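Local coordinates for protein NADH kinase POS5, mitochondrial (PDB 3AFO) that phosphorylates NADH, and less readily NAD(+), at the expense of ATP in mitochondria, supplying the cellular reductant NADPH, at residues A[275-283]-A[323-331]. Numbering follows the deposited sequence.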
loop_
_atom_site.group_PDB
_atom_site.type_symbol
_atom_site.label_atom_id
_atom_site.label_comp_id
_atom_site.label_asym_id
_atom_site.label_seq_id
_atom_site.Cartn_x
_atom_site.Cartn_y
_atom_site.Cartn_z
ATOM N N ILE A 275 2.007 -14.289 -3.591
ATOM C CA ILE A 275 3.254 -15.021 -3.799
ATOM C C ILE A 275 2.881 -16.499 -3.904
ATOM O O ILE A 275 2.333 -17.088 -2.961
ATOM C CB ILE A 275 4.276 -14.814 -2.645
ATOM C CG1 ILE A 275 4.500 -13.307 -2.310
ATOM C CG2 ILE A 275 5.593 -15.549 -2.942
ATOM C CD1 ILE A 275 5.238 -12.502 -3.371
ATOM N N LEU A 276 3.146 -17.078 -5.070
ATOM C CA LEU A 276 2.698 -18.435 -5.388
ATOM C C LEU A 276 3.885 -19.389 -5.425
ATOM O O LEU A 276 5.009 -18.941 -5.644
ATOM C CB LEU A 276 1.967 -18.433 -6.741
ATOM C CG LEU A 276 0.872 -17.388 -6.964
ATOM C CD1 LEU A 276 0.358 -17.454 -8.417
ATOM C CD2 LEU A 276 -0.283 -17.566 -5.976
ATOM N N PRO A 277 3.646 -20.703 -5.198
ATOM C CA PRO A 277 4.671 -21.732 -5.305
ATOM C C PRO A 277 5.287 -21.765 -6.694
ATOM O O PRO A 277 4.590 -21.498 -7.685
ATOM C CB PRO A 277 3.876 -23.028 -5.107
ATOM C CG PRO A 277 2.688 -22.638 -4.396
ATOM C CD PRO A 277 2.333 -21.297 -4.898
ATOM N N HIS A 278 6.566 -22.120 -6.780
ATOM C CA HIS A 278 7.231 -22.238 -8.077
ATOM C C HIS A 278 6.580 -23.324 -8.942
ATOM O O HIS A 278 6.663 -23.279 -10.163
ATOM C CB HIS A 278 8.737 -22.501 -7.904
ATOM C CG HIS A 278 9.067 -23.925 -7.612
ATOM N ND1 HIS A 278 9.498 -24.804 -8.588
ATOM C CD2 HIS A 278 8.990 -24.642 -6.465
ATOM C CE1 HIS A 278 9.689 -25.996 -8.047
ATOM N NE2 HIS A 278 9.391 -25.924 -6.760
ATOM N N SER A 279 5.902 -24.266 -8.283
ATOM C CA SER A 279 5.218 -25.390 -8.927
ATOM C C SER A 279 3.869 -25.041 -9.568
ATOM O O SER A 279 3.257 -25.888 -10.234
ATOM C CB SER A 279 5.021 -26.507 -7.894
ATOM O OG SER A 279 4.316 -26.014 -6.740
ATOM N N SER A 280 3.408 -23.805 -9.369
ATOM C CA SER A 280 2.073 -23.356 -9.810
ATOM C C SER A 280 1.847 -23.404 -11.317
ATOM O O SER A 280 2.772 -23.220 -12.085
ATOM C CB SER A 280 1.821 -21.921 -9.350
ATOM O OG SER A 280 1.736 -21.856 -7.948
ATOM N N HIS A 281 0.595 -23.630 -11.704
ATOM C CA HIS A 281 0.153 -23.609 -13.087
ATOM C C HIS A 281 -0.817 -22.435 -13.176
ATOM O O HIS A 281 -1.847 -22.410 -12.492
ATOM C CB HIS A 281 -0.551 -24.936 -13.408
ATOM C CG HIS A 281 -1.135 -25.008 -14.784
ATOM N ND1 HIS A 281 -2.405 -24.554 -15.078
ATOM C CD2 HIS A 281 -0.629 -25.492 -15.946
ATOM C CE1 HIS A 281 -2.654 -24.750 -16.363
ATOM N NE2 HIS A 281 -1.593 -25.320 -16.913
ATOM N N ILE A 282 -0.473 -21.445 -13.982
ATOM C CA ILE A 282 -1.255 -20.221 -14.053
ATOM C C ILE A 282 -1.818 -20.079 -15.449
ATOM O O ILE A 282 -1.080 -20.195 -16.434
ATOM C CB ILE A 282 -0.408 -18.965 -13.710
ATOM C CG1 ILE A 282 0.225 -19.119 -12.313
ATOM C CG2 ILE A 282 -1.281 -17.686 -13.789
ATOM C CD1 ILE A 282 1.299 -18.085 -11.957
ATOM N N ARG A 283 -3.124 -19.858 -15.525
ATOM C CA ARG A 283 -3.778 -19.566 -16.788
ATOM C C ARG A 283 -4.539 -18.260 -16.657
ATOM O O ARG A 283 -5.292 -18.067 -15.684
ATOM C CB ARG A 283 -4.725 -20.714 -17.196
ATOM C CG ARG A 283 -5.527 -20.445 -18.479
ATOM C CD ARG A 283 -6.321 -21.675 -18.908
ATOM N NE ARG A 283 -7.398 -22.014 -17.981
ATOM C CZ ARG A 283 -8.678 -21.715 -18.179
ATOM N NH1 ARG A 283 -9.053 -21.059 -19.274
ATOM N NH2 ARG A 283 -9.588 -22.073 -17.285
ATOM N N VAL A 323 11.149 -25.351 -14.630
ATOM C CA VAL A 323 11.162 -26.682 -14.002
ATOM C C VAL A 323 10.310 -26.748 -12.732
ATOM O O VAL A 323 10.163 -25.750 -12.020
ATOM C CB VAL A 323 12.603 -27.157 -13.667
ATOM C CG1 VAL A 323 13.350 -27.587 -14.944
ATOM C CG2 VAL A 323 13.375 -26.073 -12.909
ATOM N N GLY A 324 9.743 -27.928 -12.468
ATOM C CA GLY A 324 9.112 -28.229 -11.185
ATOM C C GLY A 324 7.625 -27.960 -11.062
ATOM O O GLY A 324 7.085 -28.026 -9.960
ATOM N N THR A 325 6.961 -27.654 -12.180
ATOM C CA THR A 325 5.506 -27.464 -12.189
ATOM C C THR A 325 4.809 -28.749 -11.725
ATOM O O THR A 325 5.191 -29.852 -12.140
ATOM C CB THR A 325 4.976 -27.067 -13.587
ATOM O OG1 THR A 325 5.693 -25.924 -14.081
ATOM C CG2 THR A 325 3.473 -26.753 -13.538
ATOM N N ILE A 326 3.817 -28.602 -10.847
ATOM C CA ILE A 326 2.952 -29.719 -10.459
ATOM C C ILE A 326 1.627 -29.536 -11.179
ATOM O O ILE A 326 0.985 -28.485 -11.065
ATOM C CB ILE A 326 2.734 -29.808 -8.921
ATOM C CG1 ILE A 326 4.042 -30.144 -8.204
ATOM C CG2 ILE A 326 1.665 -30.860 -8.572
ATOM C CD1 ILE A 326 4.037 -29.814 -6.712
ATOM N N TYR A 327 1.240 -30.551 -11.950
ATOM C CA TYR A 327 -0.004 -30.501 -12.709
ATOM C C TYR A 327 -1.074 -31.315 -11.996
ATOM O O TYR A 327 -1.160 -32.522 -12.191
ATOM C CB TYR A 327 0.201 -31.040 -14.138
ATOM C CG TYR A 327 1.191 -30.256 -14.972
ATOM C CD1 TYR A 327 0.778 -29.155 -15.719
ATOM C CD2 TYR A 327 2.538 -30.620 -15.017
ATOM C CE1 TYR A 327 1.680 -28.431 -16.481
ATOM C CE2 TYR A 327 3.454 -29.899 -15.781
ATOM C CZ TYR A 327 3.013 -28.809 -16.513
ATOM O OH TYR A 327 3.903 -28.084 -17.272
ATOM N N ILE A 328 -1.889 -30.664 -11.168
ATOM C CA ILE A 328 -2.989 -31.380 -10.518
ATOM C C ILE A 328 -4.071 -31.675 -11.560
ATOM O O ILE A 328 -4.219 -30.934 -12.538
ATOM C CB ILE A 328 -3.539 -30.669 -9.243
ATOM C CG1 ILE A 328 -4.356 -29.425 -9.601
ATOM C CG2 ILE A 328 -2.395 -30.351 -8.261
ATOM C CD1 ILE A 328 -5.223 -28.923 -8.470
ATOM N N ASP A 329 -4.795 -32.775 -11.366
ATOM C CA ASP A 329 -5.674 -33.300 -12.409
ATOM C C ASP A 329 -6.722 -32.268 -12.828
ATOM O O ASP A 329 -7.452 -31.733 -11.994
ATOM C CB ASP A 329 -6.278 -34.652 -11.990
ATOM C CG ASP A 329 -5.220 -35.766 -11.889
ATOM O OD1 ASP A 329 -4.239 -35.758 -12.675
ATOM O OD2 ASP A 329 -5.368 -36.657 -11.021
ATOM N N GLY A 330 -6.750 -31.967 -14.125
ATOM C CA GLY A 330 -7.535 -30.855 -14.657
ATOM C C GLY A 330 -6.651 -29.819 -15.334
ATOM O O GLY A 330 -7.139 -28.793 -15.825
ATOM N N THR A 331 -5.345 -30.087 -15.346
ATOM C CA THR A 331 -4.365 -29.254 -16.040
ATOM C C THR A 331 -3.433 -30.151 -16.856
ATOM O O THR A 331 -2.703 -29.679 -17.730
ATOM C CB THR A 331 -3.521 -28.407 -15.054
ATOM O OG1 THR A 331 -2.800 -29.270 -14.169
ATOM C CG2 THR A 331 -4.398 -27.466 -14.235
HETATM O O HOH W 1 5.250 -23.793 -12.584
#
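The H278 ring has V323 O at its edge, 3.6 Å from ND1, a plain contact; G324 O lies near CE1. A side chain on G324 would run into H278 CE1, and the positive phi of G324 independently suits glycine. S279, inside the type I turn P277-S280, makes the one direct hydrogen bond between 275-283 and 323-331: I326 N donates to S279 O at 2.8 Å, nearly straight (162°) and in the carbonyl plane, on a lone pair. Beside it, S279 CB packs against I326 CD1 at 3.6 Å. S280 turns its side chain back into its own turn, where OG and N both donate to P277 O. A water donates to both S280 O and H278 O and accepts from T325 OG1, tying the turn to the loop a second time. H281 has CG anti to its backbone N, which carries the imidazole out to T331; T331 CB sits 3.9 Å from the H281 ring centroid, 6° off the normal, a CH-pi contact. Y327 meets the same ring rim to rim, planes at 64°. With an alanine in place of H281, T331 CB and CG2 and the Y327 rim would probably lose the ring they pack on, leaving a gap between turn and loop. The turn joins two antiparallel sheets, one through 274-277 beside 258-266, the other through 282-286 beside 316-321; 323-331 leaves strand 316-321, and the T325 and Y327 side chains pack on I320 of that strand.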